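Minor capsid protein VP1 (Human bocavirus 3, PDB 5US7) self-assembles, probably as in related parvoviruses, into the 60-subunit T=1 icosahedral shell of the bocavirus particle, its longest form carrying a phospholipase A2-like region. Local coordinates at residues Phe238-Phe242 with Pro442-Phe446; Asn248-Phe253 with Val531-Lys537. All blocks are in the same frame, centred on the assembly; numbering follows the deposited sequence.

Interaction 1: Phe238-Phe242 with Pro442-Phe446; sequences FNFNF and PGTIF
Phe240 and Pro442 form the centre of this contact, with Pro442 CB over one face of the phenyl ring of Phe240, offset toward its rim. That carbon stands 4.3 Å from the ring centroid and 18° off the normal, which meets the geometry of a CH-pi contact. The same ring is met at its edge, near its plane, by the CD1 methyl of Ile445, 4.2 Å from Phe240 CZ. Obliquely to the ring, Gly443 N lies 3.4 Å from Phe240 CE1, and the Gly443 carbonyl oxygen is near CZ.

Two flanking pairs extend the apolar layer. Ile445 reaches Phe238 with its CD1 methyl, 3.6 Å from Phe238 CD2, while Ile445 CG2 lies 4.1 Å from Phe238 CE2, so both branches take part. At the other end Phe242, just past the regular strand, reaches Pro442 with the end of its ring, Phe242 CE1 approaching Pro442 CG to 3.4 Å as the two side chains cross at about a right angle.

Strand periodicity positions Phe238 and Phe240, two residues apart; in Phe240 CG is anti to the carbonyl carbon (chi1 -56°), which carries the ring across to Pro442. The segments run 157° apart in direction and diverge, the CA-CA separation growing from 5.8 Å at Phe240 and Pro442 to 8.8 Å at Phe238 and Ile445.

The contact packs strand 236-248 against the start of strand 445-449 and the loop leading into it, between the two facing sheets of the parvovirus jelly roll. Strand 236-248 pairs with strand 119-138, Phe238 and Phe240 bonding to the backbones of Val129 and Met127. Strand 445-449 belongs to the facing sheet, between strands 96-98 and 156-160; Phe238 and Phe240 also touch Cys160 there, and Ile445 packs on Phe98.

Interaction 2: Asn248-Phe253 with Val531-Lys537; sequences NNERAF and VKTNINK
Lys537, Arg251 and Asn249 lose the most surface here. The extended aliphatic chain of Lys537 crosses Glu250 at about a right angle, with Lys537 CD 3.6 Å from Glu250 CB, and the backbones are joined by a weak hydrogen bond from Lys537 N to Arg251 O (2.7 Å, 128° at the hydrogen).

Arg251 lies alongside Asn536, both side chains pointing the same way. Its NH1 donates to Asn536 OD1 over 3.2 Å at 158°; the acceptor sits in the guanidinium plane, although the two planar groups are turned 48° apart. Asn249 holds its CG anti to the backbone N, which brings OD1 to Lys532 N as hydrogen-bond acceptor, while its ND2 is satisfied by Tyr119 O. Lys532 in turn bends at its end to bond NZ to Asn248 O, and the same ammonium makes a salt bridge to Asp424 of a neighbouring subunit.

Two irregular segments are thus joined at an intersubunit boundary, where Gln216 of that subunit also bonds to Thr533 O. Within the chain, the backbone of Asn249 is hydrogen-bonded to that of Lys120 on strand 119-138, and helix 109-116 covers Asn249, Val531 and Asn534 through Thr116 and Trp112.

Strand 236-248 connects the two interactions: interaction 1 uses its middle, and interaction 2 begins at its last residue and continues into the following loop. Their centres lie 31 Å apart and their nearest atoms about 14 Å. Interaction 1, between facing sheets, is the smaller, 307 Å² against 719 Å², and is made largely of apolar side chains, with one glycine backbone against a ring; no other subunit reaches it. Interaction 2 lies farther from the chain centre, yet a larger share of its touching residues is buried, with a second subunit and parts of its own chain packed around it. Its amides, charged groups and backbone carbonyls suit a loop-to-tail junction without regular strand pairing.

Interaction 1: Phe238-Phe242 with Pro442-Phe446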
loop_
_atom_site.group_PDB
_atom_site.type_symbol
_atom_site.label_atom_id
_atom_site.label_comp_id
_atom_site.label_asym_id
_atom_site.label_seq_id
_atom_site.Cartn_x
_atom_site.Cartn_y
_atom_site.Cartn_z
ATOM N N PHE A 238 -9.080 -85.473 20.697
ATOM C CA PHE A 238 -8.179 -85.299 21.820
ATOM C C PHE A 238 -6.772 -85.097 21.295
ATOM O O PHE A 238 -6.395 -85.658 20.268
ATOM C CB PHE A 238 -8.217 -86.505 22.746
ATOM C CG PHE A 238 -9.584 -86.829 23.245
ATOM C CD1 PHE A 238 -10.113 -86.174 24.332
ATOM C CD2 PHE A 238 -10.347 -87.782 22.614
ATOM C CE1 PHE A 238 -11.371 -86.472 24.780
ATOM C CE2 PHE A 238 -11.600 -88.080 23.063
ATOM C CZ PHE A 238 -12.111 -87.427 24.146
ATOM N N ASN A 239 -5.999 -84.291 22.005
ATOM C CA ASN A 239 -4.615 -84.039 21.656
ATOM C C ASN A 239 -3.713 -84.459 22.800
ATOM O O ASN A 239 -4.085 -84.365 23.969
ATOM C CB ASN A 239 -4.383 -82.576 21.335
ATOM C CG ASN A 239 -4.971 -82.182 20.013
ATOM O OD1 ASN A 239 -4.389 -82.446 18.968
ATOM N ND2 ASN A 239 -6.135 -81.551 20.045
ATOM N N PHE A 240 -2.524 -84.927 22.453
ATOM C CA PHE A 240 -1.554 -85.339 23.447
ATOM C C PHE A 240 -0.175 -84.907 22.995
ATOM O O PHE A 240 0.127 -84.888 21.802
ATOM C CB PHE A 240 -1.565 -86.845 23.662
ATOM C CG PHE A 240 -2.899 -87.386 24.040
ATOM C CD1 PHE A 240 -3.371 -87.261 25.326
ATOM C CD2 PHE A 240 -3.673 -88.044 23.113
ATOM C CE1 PHE A 240 -4.592 -87.764 25.671
ATOM C CE2 PHE A 240 -4.891 -88.552 23.458
ATOM C CZ PHE A 240 -5.351 -88.412 24.736
ATOM N N ASN A 241 0.659 -84.558 23.961
ATOM C CA ASN A 241 2.045 -84.223 23.705
ATOM C C ASN A 241 2.937 -85.134 24.528
ATOM O O ASN A 241 2.539 -85.633 25.582
ATOM C CB ASN A 241 2.325 -82.768 24.027
ATOM C CG ASN A 241 1.633 -81.833 23.074
ATOM O OD1 ASN A 241 1.304 -82.211 21.953
ATOM N ND2 ASN A 241 1.400 -80.606 23.511
ATOM N N PHE A 242 4.144 -85.355 24.032
ATOM C CA PHE A 242 5.086 -86.275 24.643
ATOM C C PHE A 242 6.309 -85.513 25.121
ATOM O O PHE A 242 6.888 -84.727 24.366
ATOM C CB PHE A 242 5.517 -87.346 23.654
ATOM C CG PHE A 242 4.423 -88.264 23.230
ATOM C CD1 PHE A 242 4.204 -89.445 23.891
ATOM C CD2 PHE A 242 3.607 -87.939 22.173
ATOM C CE1 PHE A 242 3.209 -90.290 23.491
ATOM C CE2 PHE A 242 2.606 -88.779 21.777
ATOM C CZ PHE A 242 2.407 -89.953 22.433
ATOM N N PRO A 442 0.159 -90.599 27.173
ATOM C CA PRO A 442 -1.143 -90.189 26.650
ATOM C C PRO A 442 -2.243 -90.661 27.580
ATOM O O PRO A 442 -2.295 -91.830 27.964
ATOM C CB PRO A 442 -1.209 -90.882 25.290
ATOM C CG PRO A 442 0.185 -91.003 24.891
ATOM C CD PRO A 442 0.975 -91.243 26.137
ATOM N N GLY A 443 -3.117 -89.733 27.957
ATOM C CA GLY A 443 -4.186 -90.079 28.873
ATOM C C GLY A 443 -5.102 -91.125 28.268
ATOM O O GLY A 443 -5.434 -91.078 27.082
ATOM N N THR A 444 -5.500 -92.085 29.089
ATOM C CA THR A 444 -6.408 -93.118 28.626
ATOM C C THR A 444 -7.763 -92.508 28.314
ATOM O O THR A 444 -8.300 -91.732 29.106
ATOM C CB THR A 444 -6.555 -94.203 29.681
ATOM O OG1 THR A 444 -5.266 -94.742 29.988
ATOM C CG2 THR A 444 -7.427 -95.312 29.158
ATOM N N ILE A 445 -8.308 -92.847 27.155
ATOM C CA ILE A 445 -9.635 -92.395 26.764
ATOM C C ILE A 445 -10.629 -93.476 27.153
ATOM O O ILE A 445 -10.496 -94.630 26.739
ATOM C CB ILE A 445 -9.702 -92.096 25.264
ATOM C CG1 ILE A 445 -8.767 -90.949 24.923
ATOM C CG2 ILE A 445 -11.097 -91.719 24.872
ATOM C CD1 ILE A 445 -8.581 -90.755 23.457
ATOM N N PHE A 446 -11.614 -93.108 27.957
ATOM C CA PHE A 446 -12.610 -94.035 28.456
ATOM C C PHE A 446 -13.926 -93.811 27.740
ATOM O O PHE A 446 -14.253 -92.693 27.343
ATOM C CB PHE A 446 -12.811 -93.872 29.956
ATOM C CG PHE A 446 -11.608 -94.198 30.751
ATOM C CD1 PHE A 446 -11.341 -95.493 31.111
ATOM C CD2 PHE A 446 -10.733 -93.213 31.124
ATOM C CE1 PHE A 446 -10.234 -95.793 31.833
ATOM C CE2 PHE A 446 -9.627 -93.513 31.849
ATOM C CZ PHE A 446 -9.376 -94.803 32.203
#

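Interaction 2: Asn248-Phe253 with Val531-Lys537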
loop_
_atom_site.group_PDB
_atom_site.type_symbol
_atom_site.label_atom_id
_atom_site.label_comp_id
_atom_site.label_asym_id
_atom_site.label_seq_id
_atom_site.Cartn_x
_atom_site.Cartn_y
_atom_site.Cartn_z
ATOM N N ASN A 248 16.953 -95.055 20.482
ATOM C CA ASN A 248 18.195 -95.008 19.733
ATOM C C ASN A 248 18.323 -96.289 18.929
ATOM O O ASN A 248 18.445 -97.377 19.495
ATOM C CB ASN A 248 19.365 -94.813 20.685
ATOM C CG ASN A 248 19.268 -93.518 21.444
ATOM O OD1 ASN A 248 19.375 -93.489 22.664
ATOM N ND2 ASN A 248 19.056 -92.433 20.724
ATOM N N ASN A 249 18.279 -96.164 17.614
ATOM C CA ASN A 249 18.549 -97.277 16.722
ATOM C C ASN A 249 19.971 -97.075 16.229
ATOM O O ASN A 249 20.212 -96.318 15.289
ATOM C CB ASN A 249 17.542 -97.286 15.578
ATOM C CG ASN A 249 17.660 -98.492 14.697
ATOM O OD1 ASN A 249 18.036 -99.568 15.144
ATOM N ND2 ASN A 249 17.337 -98.320 13.428
ATOM N N GLU A 250 20.904 -97.795 16.839
ATOM C CA GLU A 250 22.298 -97.823 16.435
ATOM C C GLU A 250 22.880 -99.112 16.974
ATOM O O GLU A 250 22.367 -99.694 17.929
ATOM C CB GLU A 250 23.130 -96.647 16.961
ATOM C CG GLU A 250 22.764 -95.250 16.499
ATOM C CD GLU A 250 21.816 -94.565 17.461
ATOM O OE1 GLU A 250 21.434 -95.208 18.456
ATOM O OE2 GLU A 250 21.461 -93.389 17.239
ATOM N N ARG A 251 23.971 -99.534 16.366
ATOM C CA ARG A 251 24.679 -100.726 16.781
ATOM C C ARG A 251 26.093 -100.341 17.179
ATOM O O ARG A 251 26.705 -99.469 16.560
ATOM C CB ARG A 251 24.703 -101.754 15.663
ATOM C CG ARG A 251 25.478 -102.983 15.990
ATOM C CD ARG A 251 25.475 -103.939 14.839
ATOM N NE ARG A 251 26.309 -105.093 15.129
ATOM C CZ ARG A 251 27.612 -105.136 14.892
ATOM N NH1 ARG A 251 28.216 -104.090 14.353
ATOM N NH2 ARG A 251 28.306 -106.223 15.187
ATOM N N ALA A 252 26.600 -100.975 18.225
ATOM C CA ALA A 252 27.988 -100.821 18.624
ATOM C C ALA A 252 28.758 -102.035 18.133
ATOM O O ALA A 252 28.424 -103.169 18.484
ATOM C CB ALA A 252 28.108 -100.675 20.135
ATOM N N PHE A 253 29.775 -101.800 17.310
ATOM C CA PHE A 253 30.565 -102.900 16.782
ATOM C C PHE A 253 31.633 -103.374 17.751
ATOM O O PHE A 253 32.163 -104.474 17.574
ATOM C CB PHE A 253 31.193 -102.497 15.450
ATOM C CG PHE A 253 31.983 -101.231 15.511
ATOM C CD1 PHE A 253 33.329 -101.249 15.807
ATOM C CD2 PHE A 253 31.378 -100.019 15.259
ATOM C CE1 PHE A 253 34.050 -100.089 15.855
ATOM C CE2 PHE A 253 32.099 -98.856 15.309
ATOM C CZ PHE A 253 33.435 -98.891 15.608
ATOM N N VAL A 531 15.081 -103.007 16.485
ATOM C CA VAL A 531 16.011 -101.890 16.380
ATOM C C VAL A 531 17.352 -102.292 16.981
ATOM O O VAL A 531 17.469 -103.311 17.663
ATOM C CB VAL A 531 15.467 -100.619 17.045
ATOM C CG1 VAL A 531 14.163 -100.202 16.410
ATOM C CG2 VAL A 531 15.336 -100.817 18.518
ATOM N N LYS A 532 18.383 -101.509 16.671
ATOM C CA LYS A 532 19.738 -101.624 17.190
ATOM C C LYS A 532 20.501 -102.779 16.562
ATOM O O LYS A 532 21.674 -102.958 16.877
ATOM C CB LYS A 532 19.797 -101.787 18.717
ATOM C CG LYS A 532 19.273 -100.608 19.489
ATOM C CD LYS A 532 19.322 -100.879 20.968
ATOM C CE LYS A 532 18.719 -99.734 21.734
ATOM N NZ LYS A 532 19.476 -98.480 21.520
ATOM N N THR A 533 19.878 -103.584 15.715
ATOM C CA THR A 533 20.599 -104.650 15.043
ATOM C C THR A 533 21.340 -104.160 13.811
ATOM O O THR A 533 22.235 -104.856 13.321
ATOM C CB THR A 533 19.639 -105.770 14.650
ATOM O OG1 THR A 533 18.593 -105.232 13.841
ATOM C CG2 THR A 533 19.039 -106.404 15.883
ATOM N N ASN A 534 20.999 -102.981 13.311
ATOM C CA ASN A 534 21.609 -102.472 12.095
ATOM C C ASN A 534 22.044 -101.026 12.275
ATOM O O ASN A 534 21.983 -100.485 13.382
ATOM C CB ASN A 534 20.651 -102.638 10.917
ATOM C CG ASN A 534 19.326 -101.965 11.143
ATOM O OD1 ASN A 534 19.000 -101.575 12.261
ATOM N ND2 ASN A 534 18.538 -101.844 10.088
ATOM N N ILE A 535 22.472 -100.402 11.182
ATOM C CA ILE A 535 23.285 -99.191 11.189
ATOM C C ILE A 535 24.539 -99.514 11.997
ATOM O O ILE A 535 25.005 -100.656 11.969
ATOM C CB ILE A 535 22.492 -97.984 11.732
ATOM C CG1 ILE A 535 21.195 -97.843 10.947
ATOM C CG2 ILE A 535 23.207 -96.677 11.482
ATOM C CD1 ILE A 535 20.285 -96.773 11.459
ATOM N N ASN A 536 25.060 -98.550 12.750
ATOM C CA ASN A 536 26.312 -98.613 13.501
ATOM C C ASN A 536 26.555 -97.253 14.127
ATOM O O ASN A 536 26.014 -96.238 13.682
ATOM C CB ASN A 536 27.537 -98.984 12.651
ATOM C CG ASN A 536 27.740 -100.475 12.521
ATOM O OD1 ASN A 536 27.279 -101.249 13.355
ATOM N ND2 ASN A 536 28.452 -100.887 11.484
ATOM N N LYS A 537 27.408 -97.245 15.144
ATOM C CA LYS A 537 27.882 -96.014 15.747
ATOM C C LYS A 537 29.277 -96.267 16.282
ATOM O O LYS A 537 29.578 -97.364 16.756
ATOM C CB LYS A 537 26.964 -95.534 16.873
ATOM C CG LYS A 537 26.864 -96.493 18.040
ATOM C CD LYS A 537 25.927 -95.979 19.111
ATOM C CE LYS A 537 25.778 -96.995 20.227
ATOM N NZ LYS A 537 24.822 -96.556 21.277
#